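Local coordinates for dihydrodipicolinate synthase family protein (Sinorhizobium meliloti, PDB 4DNH), which is of unknown function but folds as a TIM barrel and is probably related to the aldolase-like dihydrodipicolinate synthases, at residues A[234-237]-A[238-242]; A[300-303]-A[304-308]; A[310-313]-A[314-318]. All coordinates share one frame; numbering follows the deposited sequence.

Interaction 1: A[234-237]-A[238-242]; sequences LSKE and KEIVM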
loop_
_atom_site.group_PDB
_atom_site.type_symbol
_atom_site.label_atom_id
_atom_site.label_comp_id
_atom_site.label_asym_id
_atom_site.label_seq_id
_atom_site.Cartn_x
_atom_site.Cartn_y
_atom_site.Cartn_z
ATOM N N LEU A 234 -10.577 5.376 3.666
ATOM C CA LEU A 234 -11.291 4.322 4.398
ATOM C C LEU A 234 -12.767 4.654 4.688
ATOM O O LEU A 234 -13.306 4.310 5.741
ATOM C CB LEU A 234 -10.541 3.936 5.675
ATOM C CG LEU A 234 -9.074 3.513 5.593
ATOM C CD1 LEU A 234 -8.667 2.931 6.932
ATOM C CD2 LEU A 234 -8.809 2.504 4.478
ATOM N N SER A 235 -13.395 5.342 3.738
ATOM C CA SER A 235 -14.807 5.683 3.795
ATOM C C SER A 235 -15.415 5.049 2.555
ATOM O O SER A 235 -15.376 5.623 1.467
ATOM C CB SER A 235 -14.988 7.206 3.774
ATOM O OG SER A 235 -16.158 7.622 4.476
ATOM N N LYS A 236 -15.948 3.844 2.727
ATOM C CA LYS A 236 -16.479 3.037 1.629
ATOM C C LYS A 236 -17.607 3.731 0.823
ATOM O O LYS A 236 -17.649 3.629 -0.412
ATOM C CB LYS A 236 -16.892 1.663 2.171
ATOM C CG LYS A 236 -18.018 0.966 1.441
ATOM C CD LYS A 236 -18.654 -0.066 2.347
ATOM C CE LYS A 236 -20.167 0.010 2.249
ATOM N NZ LYS A 236 -20.830 -0.993 3.126
ATOM N N GLU A 237 -18.499 4.452 1.505
ATOM C CA GLU A 237 -19.534 5.205 0.787
ATOM C C GLU A 237 -18.939 6.297 -0.101
ATOM O O GLU A 237 -19.499 6.615 -1.149
ATOM C CB GLU A 237 -20.636 5.770 1.709
ATOM C CG GLU A 237 -20.184 6.189 3.101
ATOM C CD GLU A 237 -19.574 7.585 3.179
ATOM O OE1 GLU A 237 -18.365 7.683 3.480
ATOM O OE2 GLU A 237 -20.295 8.582 2.960
ATOM N N LYS A 238 -17.805 6.854 0.306
ATOM C CA LYS A 238 -17.205 7.941 -0.448
ATOM C C LYS A 238 -16.593 7.455 -1.762
ATOM O O LYS A 238 -16.628 8.180 -2.763
ATOM C CB LYS A 238 -16.209 8.731 0.401
ATOM C CG LYS A 238 -16.872 9.810 1.257
ATOM C CD LYS A 238 -15.928 10.391 2.300
ATOM C CE LYS A 238 -16.688 11.138 3.383
ATOM N NZ LYS A 238 -17.457 10.216 4.267
ATOM N N GLU A 239 -16.085 6.221 -1.761
ATOM C CA GLU A 239 -15.527 5.598 -2.955
ATOM C C GLU A 239 -16.618 5.257 -3.991
ATOM O O GLU A 239 -16.468 5.539 -5.191
ATOM C CB GLU A 239 -14.713 4.344 -2.588
ATOM C CG GLU A 239 -13.900 3.791 -3.743
ATOM C CD GLU A 239 -13.029 2.584 -3.395
ATOM O OE1 GLU A 239 -12.540 2.483 -2.246
ATOM O OE2 GLU A 239 -12.813 1.735 -4.291
ATOM N N ILE A 240 -17.702 4.646 -3.520
ATOM C CA ILE A 240 -18.795 4.214 -4.380
ATOM C C ILE A 240 -19.392 5.422 -5.081
ATOM O O ILE A 240 -19.619 5.388 -6.294
ATOM C CB ILE A 240 -19.860 3.409 -3.599
ATOM C CG1 ILE A 240 -19.263 2.048 -3.179
ATOM C CG2 ILE A 240 -21.122 3.226 -4.430
ATOM C CD1 ILE A 240 -20.124 1.203 -2.262
ATOM N N VAL A 241 -19.590 6.502 -4.323
ATOM C CA VAL A 241 -20.122 7.746 -4.882
ATOM C C VAL A 241 -19.165 8.358 -5.901
ATOM O O VAL A 241 -19.595 9.012 -6.851
ATOM C CB VAL A 241 -20.512 8.772 -3.783
ATOM C CG1 VAL A 241 -20.838 10.142 -4.375
ATOM C CG2 VAL A 241 -21.696 8.260 -2.967
HETATM N N MSE A 242 -17.873 8.117 -5.733
HETATM C CA MSE A 242 -16.896 8.754 -6.601
HETATM C C MSE A 242 -16.654 7.984 -7.858
HETATM O O MSE A 242 -16.512 8.576 -8.929
HETATM C CB MSE A 242 -15.594 8.974 -5.864
HETATM C CG MSE A 242 -14.897 10.137 -6.545
HETATM SE SE MSE A 242 -13.111 10.245 -5.755
HETATM C CE MSE A 242 -12.614 11.985 -6.535
#

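Interaction 2: A[300-303]-A[304-308]; sequences EFFE and LLEPT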
loop_
_atom_site.group_PDB
_atom_site.type_symbol
_atom_site.label_atom_id
_atom_site.label_comp_id
_atom_site.label_asym_id
_atom_site.label_seq_id
_atom_site.Cartn_x
_atom_site.Cartn_y
_atom_site.Cartn_z
ATOM N N GLU A 300 -16.259 -18.241 -5.104
ATOM C CA GLU A 300 -14.933 -18.591 -4.585
ATOM C C GLU A 300 -14.080 -17.356 -4.234
ATOM O O GLU A 300 -13.330 -17.373 -3.254
ATOM C CB GLU A 300 -14.190 -19.545 -5.518
ATOM C CG GLU A 300 -13.295 -20.527 -4.769
ATOM C CD GLU A 300 -12.260 -21.214 -5.655
ATOM O OE1 GLU A 300 -12.546 -21.469 -6.846
ATOM O OE2 GLU A 300 -11.152 -21.514 -5.145
ATOM N N PHE A 301 -14.217 -16.291 -5.023
ATOM C CA PHE A 301 -13.637 -14.996 -4.696
ATOM C C PHE A 301 -13.878 -14.617 -3.230
ATOM O O PHE A 301 -12.912 -14.368 -2.482
ATOM C CB PHE A 301 -14.212 -13.927 -5.623
ATOM C CG PHE A 301 -13.794 -12.516 -5.281
ATOM C CD1 PHE A 301 -12.580 -12.006 -5.729
ATOM C CD2 PHE A 301 -14.638 -11.679 -4.540
ATOM C CE1 PHE A 301 -12.210 -10.700 -5.441
ATOM C CE2 PHE A 301 -14.271 -10.374 -4.240
ATOM C CZ PHE A 301 -13.059 -9.883 -4.693
ATOM N N PHE A 302 -15.154 -14.582 -2.824
ATOM C CA PHE A 302 -15.530 -14.223 -1.455
ATOM C C PHE A 302 -15.085 -15.267 -0.431
ATOM O O PHE A 302 -14.636 -14.902 0.654
ATOM C CB PHE A 302 -17.041 -13.971 -1.329
ATOM C CG PHE A 302 -17.506 -12.674 -1.946
ATOM C CD1 PHE A 302 -17.131 -11.447 -1.402
ATOM C CD2 PHE A 302 -18.343 -12.681 -3.066
ATOM C CE1 PHE A 302 -17.554 -10.255 -1.964
ATOM C CE2 PHE A 302 -18.778 -11.487 -3.638
ATOM C CZ PHE A 302 -18.379 -10.273 -3.083
ATOM N N GLU A 303 -15.203 -16.550 -0.775
ATOM C CA GLU A 303 -14.737 -17.637 0.091
ATOM C C GLU A 303 -13.265 -17.466 0.458
ATOM O O GLU A 303 -12.872 -17.757 1.585
ATOM C CB GLU A 303 -14.913 -18.996 -0.591
ATOM C CG GLU A 303 -16.292 -19.623 -0.450
ATOM C CD GLU A 303 -16.468 -20.871 -1.315
ATOM O OE1 GLU A 303 -15.453 -21.384 -1.847
ATOM O OE2 GLU A 303 -17.623 -21.339 -1.468
ATOM N N LEU A 304 -12.465 -17.023 -0.512
ATOM C CA LEU A 304 -11.043 -16.791 -0.318
ATOM C C LEU A 304 -10.752 -15.457 0.401
ATOM O O LEU A 304 -9.907 -15.398 1.307
ATOM C CB LEU A 304 -10.311 -16.842 -1.667
ATOM C CG LEU A 304 -10.132 -18.194 -2.400
ATOM C CD1 LEU A 304 -9.734 -17.981 -3.848
ATOM C CD2 LEU A 304 -9.117 -19.115 -1.729
ATOM N N LEU A 305 -11.463 -14.395 0.018
ATOM C CA LEU A 305 -11.106 -13.060 0.476
ATOM C C LEU A 305 -11.769 -12.652 1.784
ATOM O O LEU A 305 -11.102 -12.090 2.659
ATOM C CB LEU A 305 -11.366 -12.037 -0.619
ATOM C CG LEU A 305 -10.265 -11.059 -1.041
ATOM C CD1 LEU A 305 -8.852 -11.642 -1.052
ATOM C CD2 LEU A 305 -10.596 -10.467 -2.400
ATOM N N GLU A 306 -13.058 -12.948 1.947
ATOM C CA GLU A 306 -13.768 -12.577 3.189
ATOM C C GLU A 306 -13.044 -12.959 4.489
ATOM O O GLU A 306 -13.106 -12.212 5.442
ATOM C CB GLU A 306 -15.226 -13.080 3.216
ATOM C CG GLU A 306 -16.247 -12.068 2.697
ATOM C CD GLU A 306 -17.608 -12.685 2.369
ATOM O OE1 GLU A 306 -17.826 -13.878 2.675
ATOM O OE2 GLU A 306 -18.471 -11.979 1.793
ATOM N N PRO A 307 -12.365 -14.122 4.536
ATOM C CA PRO A 307 -11.593 -14.440 5.757
ATOM C C PRO A 307 -10.364 -13.528 6.034
ATOM O O PRO A 307 -9.925 -13.377 7.181
ATOM C CB PRO A 307 -11.157 -15.893 5.508
ATOM C CG PRO A 307 -12.208 -16.439 4.580
ATOM C CD PRO A 307 -12.441 -15.294 3.638
ATOM N N THR A 308 -9.825 -12.920 4.989
ATOM C CA THR A 308 -8.723 -12.000 5.154
ATOM C C THR A 308 -9.198 -10.670 5.718
ATOM O O THR A 308 -8.454 -9.991 6.422
ATOM C CB THR A 308 -8.014 -11.734 3.814
ATOM O OG1 THR A 308 -8.881 -10.961 2.973
ATOM C CG2 THR A 308 -7.636 -13.053 3.122
#

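Interaction 3: A[310-313]-A[314-318]; sequences PLSR and HIFKA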
loop_
_atom_site.group_PDB
_atom_site.type_symbol
_atom_site.label_atom_id
_atom_site.label_comp_id
_atom_site.label_asym_id
_atom_site.label_seq_id
_atom_site.Cartn_x
_atom_site.Cartn_y
_atom_site.Cartn_z
ATOM N N PRO A 310 -11.181 -9.647 8.151
ATOM C CA PRO A 310 -10.984 -9.324 9.563
ATOM C C PRO A 310 -9.506 -9.075 9.882
ATOM O O PRO A 310 -9.199 -8.159 10.627
ATOM C CB PRO A 310 -11.505 -10.572 10.295
ATOM C CG PRO A 310 -12.485 -11.163 9.362
ATOM C CD PRO A 310 -11.949 -10.898 7.981
ATOM N N LEU A 311 -8.616 -9.885 9.312
ATOM C CA LEU A 311 -7.178 -9.733 9.475
ATOM C C LEU A 311 -6.753 -8.342 9.028
ATOM O O LEU A 311 -6.037 -7.641 9.743
ATOM C CB LEU A 311 -6.441 -10.801 8.672
ATOM C CG LEU A 311 -4.954 -10.540 8.379
ATOM C CD1 LEU A 311 -4.099 -10.649 9.638
ATOM C CD2 LEU A 311 -4.472 -11.497 7.290
ATOM N N SER A 312 -7.206 -7.940 7.852
ATOM C CA SER A 312 -6.917 -6.612 7.364
ATOM C C SER A 312 -7.395 -5.470 8.294
ATOM O O SER A 312 -6.645 -4.547 8.587
ATOM C CB SER A 312 -7.530 -6.434 5.982
ATOM O OG SER A 312 -6.897 -5.340 5.354
ATOM N N ARG A 313 -8.648 -5.518 8.726
ATOM C CA ARG A 313 -9.170 -4.499 9.615
ATOM C C ARG A 313 -8.350 -4.412 10.893
ATOM O O ARG A 313 -8.174 -3.331 11.452
ATOM C CB ARG A 313 -10.630 -4.777 9.922
ATOM C CG ARG A 313 -11.480 -4.592 8.679
ATOM C CD ARG A 313 -12.894 -5.103 8.824
ATOM N NE ARG A 313 -13.636 -4.688 7.641
ATOM C CZ ARG A 313 -14.927 -4.911 7.431
ATOM N NH1 ARG A 313 -15.660 -5.559 8.331
ATOM N NH2 ARG A 313 -15.477 -4.480 6.310
ATOM N N HIS A 314 -7.821 -5.552 11.329
ATOM C CA HIS A 314 -6.970 -5.600 12.507
ATOM C C HIS A 314 -5.630 -4.946 12.245
ATOM O O HIS A 314 -5.164 -4.123 13.040
ATOM C CB HIS A 314 -6.816 -7.032 12.999
ATOM C CG HIS A 314 -5.852 -7.171 14.156
ATOM N ND1 HIS A 314 -6.205 -6.895 15.436
ATOM C CD2 HIS A 314 -4.509 -7.563 14.191
ATOM C CE1 HIS A 314 -5.149 -7.107 16.248
ATOM N NE2 HIS A 314 -4.110 -7.517 15.487
ATOM N N ILE A 315 -5.013 -5.296 11.117
ATOM C CA ILE A 315 -3.732 -4.733 10.724
ATOM C C ILE A 315 -3.803 -3.215 10.572
ATOM O O ILE A 315 -2.853 -2.504 10.958
ATOM C CB ILE A 315 -3.184 -5.384 9.445
ATOM C CG1 ILE A 315 -2.763 -6.835 9.744
ATOM C CG2 ILE A 315 -1.993 -4.586 8.910
ATOM C CD1 ILE A 315 -2.358 -7.649 8.521
ATOM N N PHE A 316 -4.928 -2.722 10.050
ATOM C CA PHE A 316 -5.097 -1.286 9.812
ATOM C C PHE A 316 -5.856 -0.550 10.908
ATOM O O PHE A 316 -6.315 0.577 10.699
ATOM C CB PHE A 316 -5.788 -1.040 8.476
ATOM C CG PHE A 316 -4.905 -1.280 7.287
ATOM C CD1 PHE A 316 -4.553 -2.574 6.913
ATOM C CD2 PHE A 316 -4.441 -0.213 6.534
ATOM C CE1 PHE A 316 -3.747 -2.798 5.809
ATOM C CE2 PHE A 316 -3.635 -0.420 5.436
ATOM C CZ PHE A 316 -3.286 -1.717 5.071
ATOM N N LYS A 317 -5.986 -1.162 12.078
ATOM C CA LYS A 317 -6.767 -0.521 13.121
ATOM C C LYS A 317 -6.087 0.705 13.724
ATOM O O LYS A 317 -4.856 0.859 13.641
ATOM C CB LYS A 317 -7.211 -1.517 14.188
ATOM C CG LYS A 317 -6.258 -1.779 15.317
ATOM C CD LYS A 317 -6.873 -2.898 16.121
ATOM C CE LYS A 317 -6.759 -2.649 17.604
ATOM N NZ LYS A 317 -7.602 -3.651 18.307
ATOM N N ALA A 318 -6.911 1.579 14.301
ATOM C CA ALA A 318 -6.437 2.809 14.922
ATOM C C ALA A 318 -5.416 2.508 16.040
ATOM O O ALA A 318 -5.646 1.609 16.854
ATOM C CB ALA A 318 -7.619 3.600 15.454
#

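Interaction 1: A[234-237]-A[238-242]
Lys238 folds back over Ser235 and Glu237, and its side chain can be traced atom by atom from the helix to its charged end. CB sits against the carbonyl oxygen of Ser235, 3.4 Å from Ser235 O. CG passes the carboxylate at Glu237 OE1, and CD packs on the serine methylene, with Lys238 CD 3.6 Å from Ser235 CB. The chain stays extended as far as CE and turns at its last torsion (chi4 71°), which swings the ammonium group back to the acid. There NZ forms a salt bridge with Glu237, Lys238 NZ to Glu237 OE1 being 2.8 Å, on the syn lone pair of that oxygen. The two side chains run alongside each other and point the same way; the bend of Glu237 at chi2 (83°) brings its carboxylate round to the lysine. Ser235 OG lies 2.9 Å from Lys238 NZ and donates a bond to Glu237 OE1, although the modelled length of that bond is doubtfully short.

Behind this cluster the backbone begins its helix. Lys238 N bonds to Ser235 O at 3.0 Å. Further along, Ile240 N bonds to Lys236 O and Val241 N to Glu237 O. Ser235 occupies the N-cap position, yet its hydroxyl makes no capping bond. On the inner side Glu239 bonds to Thr254 and Ser272, while Met242, a selenomethionine, packs on helix 208-221. These features mark the first turns of helix 236-243, the crossover helix of a beta-alpha-beta unit between strands 226-232 and 251-254 of the TIM barrel.

Interaction 2: A[300-303]-A[304-308]
Phe301 O is held by two backbone N-H groups, at 2.9 Å from Leu305 N and, weakly, at 3.3 Å from Leu304 N. This is the regular i to i+4 pattern of an alpha-helix with a weak second bond from the i+3 N-H, and it belongs to helix 298-305, which lies outside the barrel strands and packs on helices 260-265 and 283-294. Leu304 N also bonds to Glu300 O, and Glu306 N to Phe302 O. Past these turns Leu305 O is gripped twice by Thr308, through its N-H and through OG1, with Thr308 OG1 2.5 Å from Leu305 O on a lone pair in the carbonyl plane; OG1 is also hydrogen-bonded to Tyr260 OH.

Two pairs of side chains one turn apart carry the lateral contact. With CG of Phe301 opposite its own backbone N (chi1 174°), the ring leans along the helix, and its far end, atoms CZ and CE1, meets one methyl of Leu305: Phe301 CZ is 3.4 Å from Leu305 CD2. The two side chains cross at a slant, and the same ring also touches Ala289 and Leu293 of helix 283-294, so this pair faces the interior. On the neighbouring flank the carboxylate of Glu306 approaches the ring of Phe302, with Glu306 OE2 3.5 Å from Phe302 CD1; the ring and carboxylate planes are inclined by 36°. The two phenylalanines also meet each other, since Phe301 CD2 stands 3.9 Å above the centre of one face of the Phe302 ring. Glu300 comes near Leu304 through OE2, 4.0 Å from Leu304 CD1, while its OE1 is salt-bridged to Arg297.

Pro307 has no N-H to offer to the next carbonyl. Its ring occupies that place instead, and Pro307 CD lies 3.2 Å from Glu303 O.

Interaction 3: A[310-313]-A[314-318]
Leu311 overlaps Ile315 one turn further along helix 308-315, the two side chains lying side by side and pointing the same way, with Leu311 CD1 3.6 Å from Ile315 CD1. This is an i to i+4 apolar pair on the buried flank of an alpha-helix, and both residues go on to pack against helix 352-364, at Leu361 and Leu358. Under the pair, Ile315 N bonds to Leu311 O at 2.9 Å, with an N-H...O angle of 163°. His314 N similarly takes Pro310 O.

His314 faces the same helix: its imidazole stacks on that of His354, and NE2 bonds to His354 O. Arg313 is extended from CG to NE, and Arg313 NE bonds to Phe258 O.

The helix ends at Ile315; Phe316 is the first residue to leave helical backbone angles, though its N-H still bonds to Ser312 O at 2.9 Å. Beyond it the pattern fails, because Arg313 O is 3.1 Å from Lys317 N at an angle too poor for a bond, and Lys317 N turns to His314 O instead. The aromatic ring of Phe316 stacks on Tyr323, and Ser312 OG, bonded to Asp257 O, stands near it. Ser312 O lies at the edge of the Phe316 ring, near its plane, 3.3 Å from Phe316 CD1.

Interactions 1, 2 and 3 follow one another along the chain and do not touch, apart from the sequence junction between 2 and 3. Their centres lie about 21 Å (1 and 2), 18 Å (1 and 3) and 16 Å (2 and 3) apart, but nearest atoms of 1 and 3 come within about 5 Å. The region after strand 251-254 links them: Leu234 and Phe316 both touch Phe258, Lys236 touches Asn259, to which Arg313 makes a weak hydrogen bond, and helix 260-265 packs on Ile240 and on Phe301. A glycerol, probably from the crystallisation liquor, lies about 4 Å from the side chain of Phe316, so interaction 3 borders a possible pocket.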